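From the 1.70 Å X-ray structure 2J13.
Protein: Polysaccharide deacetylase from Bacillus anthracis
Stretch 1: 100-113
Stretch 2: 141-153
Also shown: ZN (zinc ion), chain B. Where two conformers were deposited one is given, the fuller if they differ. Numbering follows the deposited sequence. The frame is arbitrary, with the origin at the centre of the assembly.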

# COMPACT_ATOMS: atom_id res chain seq x y z
N LEU A 100 -7.17 -9.51 9.43
CA LEU A 100 -6.36 -8.43 9.93
C LEU A 100 -5.35 -8.89 10.99
O LEU A 100 -4.19 -8.54 10.96
CB LEU A 100 -7.30 -7.35 10.45
CG LEU A 100 -6.81 -5.93 10.62
CD1 LEU A 100 -6.50 -5.25 9.29
CD2 LEU A 100 -7.91 -5.19 11.36
N LEU A 101 -5.82 -9.73 11.93
CA LEU A 101 -4.96 -10.28 12.93
C LEU A 101 -3.89 -11.20 12.35
O LEU A 101 -2.78 -11.23 12.85
CB LEU A 101 -5.81 -10.98 14.00
CG LEU A 101 -6.59 -9.94 14.81
CD1 LEU A 101 -7.63 -10.62 15.69
CD2 LEU A 101 -5.63 -9.13 15.66
N ARG A 102 -4.22 -11.95 11.30
CA ARG A 102 -3.18 -12.74 10.59
C ARG A 102 -2.12 -11.83 10.00
O ARG A 102 -0.94 -12.12 10.01
CB ARG A 102 -3.80 -13.56 9.45
CG ARG A 102 -4.62 -14.77 9.90
CD ARG A 102 -4.83 -15.76 8.80
NE ARG A 102 -3.56 -16.34 8.35
CZ ARG A 102 -3.42 -17.04 7.23
NH1 ARG A 102 -4.45 -17.29 6.45
NH2 ARG A 102 -2.23 -17.51 6.90
N MET A 103 -2.54 -10.69 9.45
CA MET A 103 -1.56 -9.79 8.87
C MET A 103 -0.52 -9.35 9.91
O MET A 103 0.69 -9.40 9.65
CB MET A 103 -2.29 -8.59 8.25
CG MET A 103 -3.11 -8.95 7.01
SD MET A 103 -4.19 -7.53 6.59
CE MET A 103 -5.27 -8.26 5.34
N LYS A 104 -0.98 -8.96 11.09
CA LYS A 104 -0.08 -8.50 12.14
C LYS A 104 0.73 -9.66 12.72
O LYS A 104 1.94 -9.53 12.90
CB LYS A 104 -0.85 -7.78 13.25
CG LYS A 104 -0.00 -7.29 14.42
CD LYS A 104 -0.04 -8.27 15.61
CE LYS A 104 0.54 -7.68 16.87
NZ LYS A 104 2.03 -7.65 16.89
N ASP A 105 0.07 -10.77 12.96
CA ASP A 105 0.68 -11.93 13.62
C ASP A 105 1.71 -12.61 12.75
O ASP A 105 2.68 -13.18 13.28
CB ASP A 105 -0.40 -12.94 14.05
CG ASP A 105 -1.31 -12.40 15.16
OD1 ASP A 105 -0.96 -11.39 15.81
OD2 ASP A 105 -2.40 -12.98 15.37
N GLU A 106 1.55 -12.54 11.43
CA GLU A 106 2.48 -13.21 10.50
C GLU A 106 3.55 -12.31 9.87
O GLU A 106 4.17 -12.67 8.86
CB GLU A 106 1.68 -13.99 9.45
CG GLU A 106 0.74 -15.00 10.13
CD GLU A 106 -0.27 -15.66 9.23
OE1 GLU A 106 -0.13 -15.60 7.98
OE2 GLU A 106 -1.21 -16.31 9.80
N GLY A 107 3.80 -11.15 10.46
CA GLY A 107 4.95 -10.34 10.12
C GLY A 107 4.76 -9.32 9.01
O GLY A 107 5.74 -8.82 8.47
N HIS A 108 3.51 -8.99 8.70
CA HIS A 108 3.23 -7.99 7.65
C HIS A 108 3.00 -6.61 8.25
O HIS A 108 2.97 -6.45 9.50
CB HIS A 108 2.07 -8.44 6.81
CG HIS A 108 2.30 -9.78 6.21
ND1 HIS A 108 3.32 -10.02 5.31
CD2 HIS A 108 1.71 -10.98 6.46
CE1 HIS A 108 3.31 -11.30 4.99
NE2 HIS A 108 2.36 -11.90 5.68
N ILE A 109 2.91 -5.60 7.38
CA ILE A 109 2.61 -4.24 7.82
C ILE A 109 1.22 -3.94 7.33
O ILE A 109 0.89 -4.27 6.18
CB ILE A 109 3.58 -3.24 7.25
CG1 ILE A 109 4.98 -3.53 7.79
CG2 ILE A 109 3.12 -1.81 7.52
CD1 ILE A 109 6.05 -2.79 7.05
N ILE A 110 0.39 -3.37 8.20
CA ILE A 110 -0.95 -2.96 7.82
C ILE A 110 -0.91 -1.46 7.52
O ILE A 110 -0.50 -0.64 8.37
CB ILE A 110 -2.01 -3.26 8.90
CG1 ILE A 110 -2.00 -4.75 9.27
CG2 ILE A 110 -3.40 -2.87 8.44
CD1 ILE A 110 -2.86 -5.00 10.54
N GLY A 111 -1.27 -1.12 6.28
CA GLY A 111 -1.32 0.28 5.85
C GLY A 111 -2.74 0.82 5.84
O GLY A 111 -3.69 0.09 5.98
N ASN A 112 -2.83 2.12 5.60
CA ASN A 112 -4.05 2.88 5.68
C ASN A 112 -4.59 3.19 4.28
O ASN A 112 -3.92 3.91 3.51
CB ASN A 112 -3.75 4.17 6.43
CG ASN A 112 -4.98 4.96 6.81
OD1 ASN A 112 -6.00 4.96 6.11
ND2 ASN A 112 -4.89 5.64 7.98
N HIS A 113 -5.78 2.69 3.95
CA HIS A 113 -6.42 2.91 2.65
C HIS A 113 -7.72 3.72 2.82
O HIS A 113 -8.56 3.71 1.92
CB HIS A 113 -6.69 1.59 1.95
CG HIS A 113 -6.88 1.66 0.46
ND1 HIS A 113 -6.13 2.48 -0.36
CD2 HIS A 113 -7.68 0.95 -0.35
CE1 HIS A 113 -6.51 2.30 -1.62
NE2 HIS A 113 -7.46 1.38 -1.64
N LYS A 141 -5.83 -0.19 17.64
CA LYS A 141 -6.68 -0.80 18.73
C LYS A 141 -6.97 -2.27 18.45
O LYS A 141 -6.91 -3.10 19.38
CB LYS A 141 -8.00 -0.08 18.83
CG LYS A 141 -7.93 1.33 19.35
CD LYS A 141 -7.49 1.40 20.81
CE LYS A 141 -7.72 2.78 21.44
NZ LYS A 141 -7.02 2.93 22.76
N VAL A 142 -7.28 -2.62 17.20
CA VAL A 142 -7.67 -3.98 16.83
C VAL A 142 -6.47 -4.92 16.83
O VAL A 142 -6.56 -6.07 17.35
CB VAL A 142 -8.44 -4.04 15.51
CG1 VAL A 142 -8.59 -5.45 15.03
CG2 VAL A 142 -9.80 -3.36 15.63
N THR A 143 -5.35 -4.49 16.29
CA THR A 143 -4.24 -5.43 16.07
C THR A 143 -3.04 -5.26 16.96
O THR A 143 -2.23 -6.18 17.10
CB THR A 143 -3.69 -5.32 14.62
OG1 THR A 143 -2.97 -4.10 14.50
CG2 THR A 143 -4.78 -5.39 13.64
N GLY A 144 -2.91 -4.09 17.58
CA GLY A 144 -1.73 -3.72 18.31
C GLY A 144 -0.50 -3.32 17.56
O GLY A 144 0.52 -3.07 18.17
N GLN A 145 -0.61 -3.17 16.23
CA GLN A 145 0.48 -2.58 15.48
C GLN A 145 0.80 -1.21 16.08
O GLN A 145 -0.11 -0.37 16.31
CB GLN A 145 0.07 -2.44 14.00
CG GLN A 145 1.18 -1.92 13.12
CD GLN A 145 0.79 -2.00 11.66
OE1 GLN A 145 0.69 -3.10 11.10
NE2 GLN A 145 0.61 -0.85 11.02
N LYS A 146 2.08 -0.95 16.27
CA LYS A 146 2.53 0.24 17.00
C LYS A 146 2.33 1.53 16.24
O LYS A 146 1.87 2.53 16.81
CB LYS A 146 4.01 0.08 17.36
CG LYS A 146 4.59 1.21 18.19
CD LYS A 146 6.10 1.14 18.23
CE LYS A 146 6.71 2.32 18.97
NZ LYS A 146 8.19 2.33 18.77
N GLU A 147 2.69 1.52 14.95
CA GLU A 147 2.71 2.72 14.15
C GLU A 147 1.98 2.39 12.85
O GLU A 147 2.04 1.25 12.39
CB GLU A 147 4.14 3.12 13.84
CG GLU A 147 5.02 3.54 15.05
CD GLU A 147 4.45 4.73 15.81
OE1 GLU A 147 3.74 5.56 15.20
OE2 GLU A 147 4.71 4.86 17.04
N VAL A 148 1.32 3.39 12.29
CA VAL A 148 0.73 3.30 10.96
C VAL A 148 1.36 4.44 10.16
O VAL A 148 0.94 5.60 10.28
CB VAL A 148 -0.79 3.39 10.99
CG1 VAL A 148 -1.37 3.38 9.58
CG2 VAL A 148 -1.43 2.25 11.85
N LYS A 149 2.35 4.13 9.33
CA LYS A 149 3.20 5.11 8.65
C LYS A 149 2.81 5.34 7.19
O LYS A 149 3.20 6.33 6.59
CB LYS A 149 4.65 4.60 8.64
CG LYS A 149 5.34 4.45 10.02
CD LYS A 149 6.84 4.68 9.88
CE LYS A 149 7.53 3.59 9.05
NZ LYS A 149 8.97 3.87 8.57
N TYR A 150 2.07 4.39 6.62
CA TYR A 150 1.91 4.30 5.15
C TYR A 150 0.45 4.47 4.75
O TYR A 150 -0.41 3.73 5.20
CB TYR A 150 2.47 2.97 4.63
CG TYR A 150 3.87 2.73 5.10
CD1 TYR A 150 4.92 3.56 4.70
CD2 TYR A 150 4.17 1.71 5.99
CE1 TYR A 150 6.22 3.35 5.17
CE2 TYR A 150 5.43 1.51 6.45
CZ TYR A 150 6.45 2.33 6.05
OH TYR A 150 7.74 2.12 6.53
N VAL A 151 0.20 5.42 3.85
CA VAL A 151 -1.12 5.66 3.30
C VAL A 151 -1.06 5.44 1.79
O VAL A 151 -0.15 5.93 1.16
CB VAL A 151 -1.60 7.10 3.62
CG1 VAL A 151 -2.78 7.47 2.75
CG2 VAL A 151 -1.93 7.18 5.11
N ARG A 152 -2.02 4.72 1.24
CA ARG A 152 -2.22 4.68 -0.22
C ARG A 152 -3.62 5.25 -0.53
O ARG A 152 -4.64 4.74 -0.04
CB ARG A 152 -2.11 3.26 -0.75
CG ARG A 152 -2.24 3.16 -2.26
CD ARG A 152 -1.87 1.83 -2.77
NE ARG A 152 -0.44 1.64 -2.81
CZ ARG A 152 0.12 0.44 -2.91
NH1 ARG A 152 -0.63 -0.65 -2.84
NH2 ARG A 152 1.42 0.35 -2.98
N PRO A 153 -3.69 6.33 -1.32
CA PRO A 153 -4.98 6.92 -1.59
C PRO A 153 -5.93 6.04 -2.40
O PRO A 153 -5.48 5.34 -3.34
CB PRO A 153 -4.63 8.19 -2.42
CG PRO A 153 -3.27 8.38 -2.31
CD PRO A 153 -2.60 7.09 -1.94
ZN ZN B . -8.70 1.01 -3.19
O HOH W 1 1.94 -5.29 11.68
O HOH W 2 1.37 1.48 7.94

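The polar core begins at the zinc site. His-113 binds ZN through NE2 at 2.0 Å, which leaves ND1 free to donate to Arg-152 O (2.7 Å); a main-chain carbonyl thus fixes the ring from its edge while the other nitrogen serves the metal.

Just before it, the backbones run as a short pair of strands. Asn-112 N donates to Tyr-150 O at 2.9 Å, and Arg-152 N donates to Asn-112 O at 3.1 Å, so one residue uses both its main-chain groups to straddle Val-151. That same Asn-112 O also receives a CA-H contact from Val-151 CA (3.3 Å).

Where the direct strand pairing gives out, Gln-145 stands in for a backbone. Its extended side chain presents an amide to Ile-110: Ile-110 N donates to Gln-145 OE1 and Gln-145 NE2 donates to Ile-110 O, both at 2.9 Å. NE2 spends its second proton on Glu-147 O (2.9 Å). Water 2 bridges Ile-110 O (2.9 Å) and Tyr-150 N (3.3 Å), filling the gap between side-chain mimic and true strand.

Farther out, the helices meet through carbon. Thr-143 CG2 lies 3.7 Å from both Leu-100 CG and Ile-110 CD1, and Leu-100 CD2 meets Val-142 CG1 at 3.7 Å. Ile-109 CG2 touches the Tyr-150 ring edge at CD2 (4.0 Å).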